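Local coordinates for nitrogenase molybdenum-iron protein alpha chain (Clostridium pasteurianum, PDB 4WES), which forms part of the nitrogenase complex and carries iron-sulfur and iron-molybdenum clusters used in reducing dinitrogen to ammonium, at residues D226-Y234 and L308-E319. Numbering follows the deposited sequence.
Sequences DRVLEKIGY and LTKRTEEVIAEE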
# COMPACT_ATOMS: atom_id res chain seq x y z
N ASP A 226 -2.74 35.53 -12.60
CA ASP A 226 -1.58 36.42 -12.53
C ASP A 226 -0.63 36.16 -13.67
O ASP A 226 -0.01 37.08 -14.21
CB ASP A 226 -0.84 36.28 -11.19
CG ASP A 226 -1.66 36.76 -10.02
OD1 ASP A 226 -2.77 37.31 -10.22
OD2 ASP A 226 -1.15 36.60 -8.89
N ARG A 227 -0.44 34.90 -14.05
CA ARG A 227 0.47 34.56 -15.15
C ARG A 227 0.10 35.35 -16.40
O ARG A 227 0.97 35.93 -17.07
CB ARG A 227 0.36 33.05 -15.42
CG ARG A 227 1.29 32.55 -16.52
CD ARG A 227 1.10 31.09 -16.81
NE ARG A 227 -0.19 30.78 -17.39
CZ ARG A 227 -0.53 30.99 -18.66
NH1 ARG A 227 0.36 31.47 -19.52
NH2 ARG A 227 -1.76 30.76 -19.08
N VAL A 228 -1.19 35.35 -16.73
CA VAL A 228 -1.66 36.03 -17.93
C VAL A 228 -1.62 37.54 -17.78
O VAL A 228 -1.20 38.25 -18.70
CB VAL A 228 -3.07 35.53 -18.35
CG1 VAL A 228 -3.64 36.30 -19.50
CG2 VAL A 228 -2.93 34.09 -18.75
N LEU A 229 -2.03 38.06 -16.63
CA LEU A 229 -2.02 39.50 -16.41
C LEU A 229 -0.60 40.04 -16.50
O LEU A 229 -0.36 41.11 -17.10
CB LEU A 229 -2.64 39.83 -15.05
CG LEU A 229 -4.14 39.56 -14.95
CD1 LEU A 229 -4.63 39.70 -13.51
CD2 LEU A 229 -4.92 40.45 -15.89
N GLU A 230 0.35 39.34 -15.89
CA GLU A 230 1.73 39.79 -15.92
C GLU A 230 2.32 39.69 -17.34
O GLU A 230 3.14 40.57 -17.72
CB GLU A 230 2.55 39.00 -14.89
CG GLU A 230 2.14 39.42 -13.47
CD GLU A 230 2.68 38.57 -12.33
OE1 GLU A 230 2.53 39.04 -11.17
OE2 GLU A 230 3.27 37.48 -12.53
N LYS A 231 1.93 38.70 -18.13
CA LYS A 231 2.37 38.62 -19.52
C LYS A 231 1.92 39.85 -20.33
O LYS A 231 2.67 40.34 -21.18
CB LYS A 231 1.81 37.37 -20.22
CG LYS A 231 2.57 36.09 -20.08
CD LYS A 231 1.80 34.95 -20.75
CE LYS A 231 1.91 35.02 -22.25
NZ LYS A 231 1.55 33.71 -22.85
N ILE A 232 0.73 40.34 -20.05
CA ILE A 232 0.22 41.50 -20.77
C ILE A 232 0.96 42.77 -20.32
O ILE A 232 1.15 43.72 -21.13
CB ILE A 232 -1.29 41.62 -20.57
CG1 ILE A 232 -1.98 40.45 -21.27
CG2 ILE A 232 -1.78 42.95 -21.09
CD1 ILE A 232 -3.42 40.25 -20.87
N GLY A 233 1.37 42.80 -19.05
CA GLY A 233 2.13 43.94 -18.53
C GLY A 233 1.56 44.60 -17.31
O GLY A 233 2.12 45.62 -16.86
N TYR A 234 0.49 44.07 -16.74
CA TYR A 234 -0.03 44.63 -15.50
C TYR A 234 0.87 44.31 -14.32
O TYR A 234 1.56 43.27 -14.30
CB TYR A 234 -1.43 44.09 -15.21
CG TYR A 234 -2.46 44.51 -16.25
CD1 TYR A 234 -2.97 45.81 -16.27
CD2 TYR A 234 -2.90 43.62 -17.22
CE1 TYR A 234 -3.89 46.21 -17.22
CE2 TYR A 234 -3.81 44.01 -18.17
CZ TYR A 234 -4.31 45.30 -18.19
OH TYR A 234 -5.22 45.70 -19.12
N LEU A 308 -0.63 48.25 -23.97
CA LEU A 308 -1.42 47.27 -23.20
C LEU A 308 -2.48 46.66 -24.08
O LEU A 308 -2.74 45.45 -24.02
CB LEU A 308 -2.12 47.89 -21.99
CG LEU A 308 -1.45 47.98 -20.64
CD1 LEU A 308 -2.47 48.53 -19.65
CD2 LEU A 308 -0.89 46.64 -20.20
N THR A 309 -3.14 47.48 -24.87
CA THR A 309 -4.16 46.97 -25.77
C THR A 309 -3.61 45.97 -26.79
O THR A 309 -4.17 44.89 -27.01
CB THR A 309 -4.89 48.13 -26.43
OG1 THR A 309 -5.61 48.86 -25.43
CG2 THR A 309 -5.85 47.62 -27.50
N LYS A 310 -2.47 46.33 -27.38
CA LYS A 310 -1.81 45.48 -28.35
C LYS A 310 -1.42 44.15 -27.72
O LYS A 310 -1.68 43.08 -28.29
CB LYS A 310 -0.57 46.20 -28.90
CG LYS A 310 0.27 45.38 -29.87
CD LYS A 310 1.60 46.06 -30.17
CE LYS A 310 2.54 45.20 -31.00
NZ LYS A 310 2.33 45.43 -32.45
N ARG A 311 -0.78 44.20 -26.54
CA ARG A 311 -0.33 43.00 -25.87
C ARG A 311 -1.52 42.17 -25.44
O ARG A 311 -1.45 40.95 -25.43
CB ARG A 311 0.53 43.32 -24.62
CG ARG A 311 1.95 43.67 -24.91
CD ARG A 311 2.67 42.49 -25.57
NE ARG A 311 2.98 41.44 -24.61
CZ ARG A 311 3.03 40.14 -24.88
NH1 ARG A 311 3.35 39.28 -23.92
NH2 ARG A 311 2.75 39.70 -26.08
N THR A 312 -2.62 42.82 -25.06
CA THR A 312 -3.84 42.11 -24.65
C THR A 312 -4.27 41.16 -25.77
O THR A 312 -4.50 39.96 -25.55
CB THR A 312 -4.99 43.07 -24.26
OG1 THR A 312 -4.64 43.78 -23.08
CG2 THR A 312 -6.28 42.35 -23.98
N GLU A 313 -4.35 41.69 -26.97
CA GLU A 313 -4.80 40.88 -28.10
C GLU A 313 -3.77 39.82 -28.49
O GLU A 313 -4.13 38.70 -28.86
CB GLU A 313 -5.24 41.75 -29.28
CG GLU A 313 -6.45 42.60 -28.94
CD GLU A 313 -7.67 41.79 -28.58
OE1 GLU A 313 -8.41 42.19 -27.68
OE2 GLU A 313 -7.91 40.73 -29.19
N GLU A 314 -2.48 40.15 -28.42
CA GLU A 314 -1.45 39.15 -28.71
C GLU A 314 -1.54 37.99 -27.73
O GLU A 314 -1.45 36.82 -28.13
CB GLU A 314 -0.04 39.74 -28.62
CG GLU A 314 0.25 40.71 -29.75
CD GLU A 314 1.55 41.45 -29.58
OE1 GLU A 314 2.21 41.36 -28.51
OE2 GLU A 314 1.91 42.13 -30.57
N VAL A 315 -1.67 38.29 -26.44
CA VAL A 315 -1.71 37.25 -25.43
C VAL A 315 -2.98 36.40 -25.54
O VAL A 315 -2.90 35.17 -25.47
CB VAL A 315 -1.53 37.84 -24.02
CG1 VAL A 315 -1.79 36.81 -22.94
CG2 VAL A 315 -0.11 38.42 -23.88
N ILE A 316 -4.11 37.04 -25.75
CA ILE A 316 -5.37 36.30 -25.97
C ILE A 316 -5.19 35.32 -27.13
O ILE A 316 -5.51 34.13 -27.01
CB ILE A 316 -6.56 37.25 -26.23
CG1 ILE A 316 -6.97 37.96 -24.93
CG2 ILE A 316 -7.75 36.49 -26.80
CD1 ILE A 316 -7.91 39.10 -25.15
N ALA A 317 -4.65 35.80 -28.25
CA ALA A 317 -4.54 34.94 -29.42
C ALA A 317 -3.61 33.75 -29.18
O ALA A 317 -3.93 32.62 -29.57
CB ALA A 317 -4.08 35.74 -30.61
N GLU A 318 -2.47 34.00 -28.52
CA GLU A 318 -1.52 32.93 -28.31
C GLU A 318 -2.05 31.91 -27.29
O GLU A 318 -1.86 30.69 -27.44
CB GLU A 318 -0.14 33.41 -27.93
CG GLU A 318 0.06 33.86 -26.54
CD GLU A 318 1.40 34.52 -26.36
OE1 GLU A 318 2.15 34.65 -27.35
OE2 GLU A 318 1.68 34.94 -25.26
N GLU A 319 -2.71 32.40 -26.23
CA GLU A 319 -3.26 31.51 -25.21
C GLU A 319 -4.37 30.61 -25.80
O GLU A 319 -4.43 29.41 -25.54
CB GLU A 319 -3.77 32.33 -24.05
CG GLU A 319 -2.69 33.01 -23.21
CD GLU A 319 -1.87 32.06 -22.35
OE1 GLU A 319 -2.40 31.01 -21.89
OE2 GLU A 319 -0.73 32.42 -22.00
O HOH W 1 4.46 42.47 -22.32
O HOH W 2 -5.95 43.63 -20.68
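The guanidinium of Arg-227 meets Glu-319 along its edge, while Val-228 CG2 covers one face near the rim. Arg-227 grips the Glu-319 carboxylate end-on in a salt bridge, Arg-227 NH1 to Glu-319 OE2 and Arg-227 NH2 to Glu-319 OE1 both at 2.9 Å, although the two planes are turned 43° apart; Glu-224 also pairs with Arg-227 NH2. The Tyr-234 ring takes Leu-308 CD2 over one face, a CH-pi contact 4.3 Å from the centroid, and at its edge a water joins OH to Thr-312 OG1. On a face of the Arg-311 guanidinium lies Val-315 CG2, and Glu-314 OE1 sits in plane at the edge.

These groups frame a packing of helix 221-232 against helix 306-334, the segment axes 9.5 Å apart at 136°. At its centre Ile-232 is a knob in the hole formed by Leu-308, Arg-311, Thr-312 and Val-315, with Ile-232 CG1 3.8 Å from Val-315 CG2. Helix 221-232 ends in a Schellman motif, Gly-233 with positive phi at C-prime and Tyr-234 N bonded to Leu-229 O, and the chain then enters strand 235-239.

Lys-231, bent at chi3 (75°), makes salt bridges through NZ to Glu-318 OE2 at 2.7 Å and to Glu-319 OE2, which it reaches from the face opposite Arg-227 NH1. Arg-311 NH1 donates a hydrogen bond to Lys-231 O at 3.0 Å from above the carbonyl plane, and a water bridges that oxygen to Arg-311 NE.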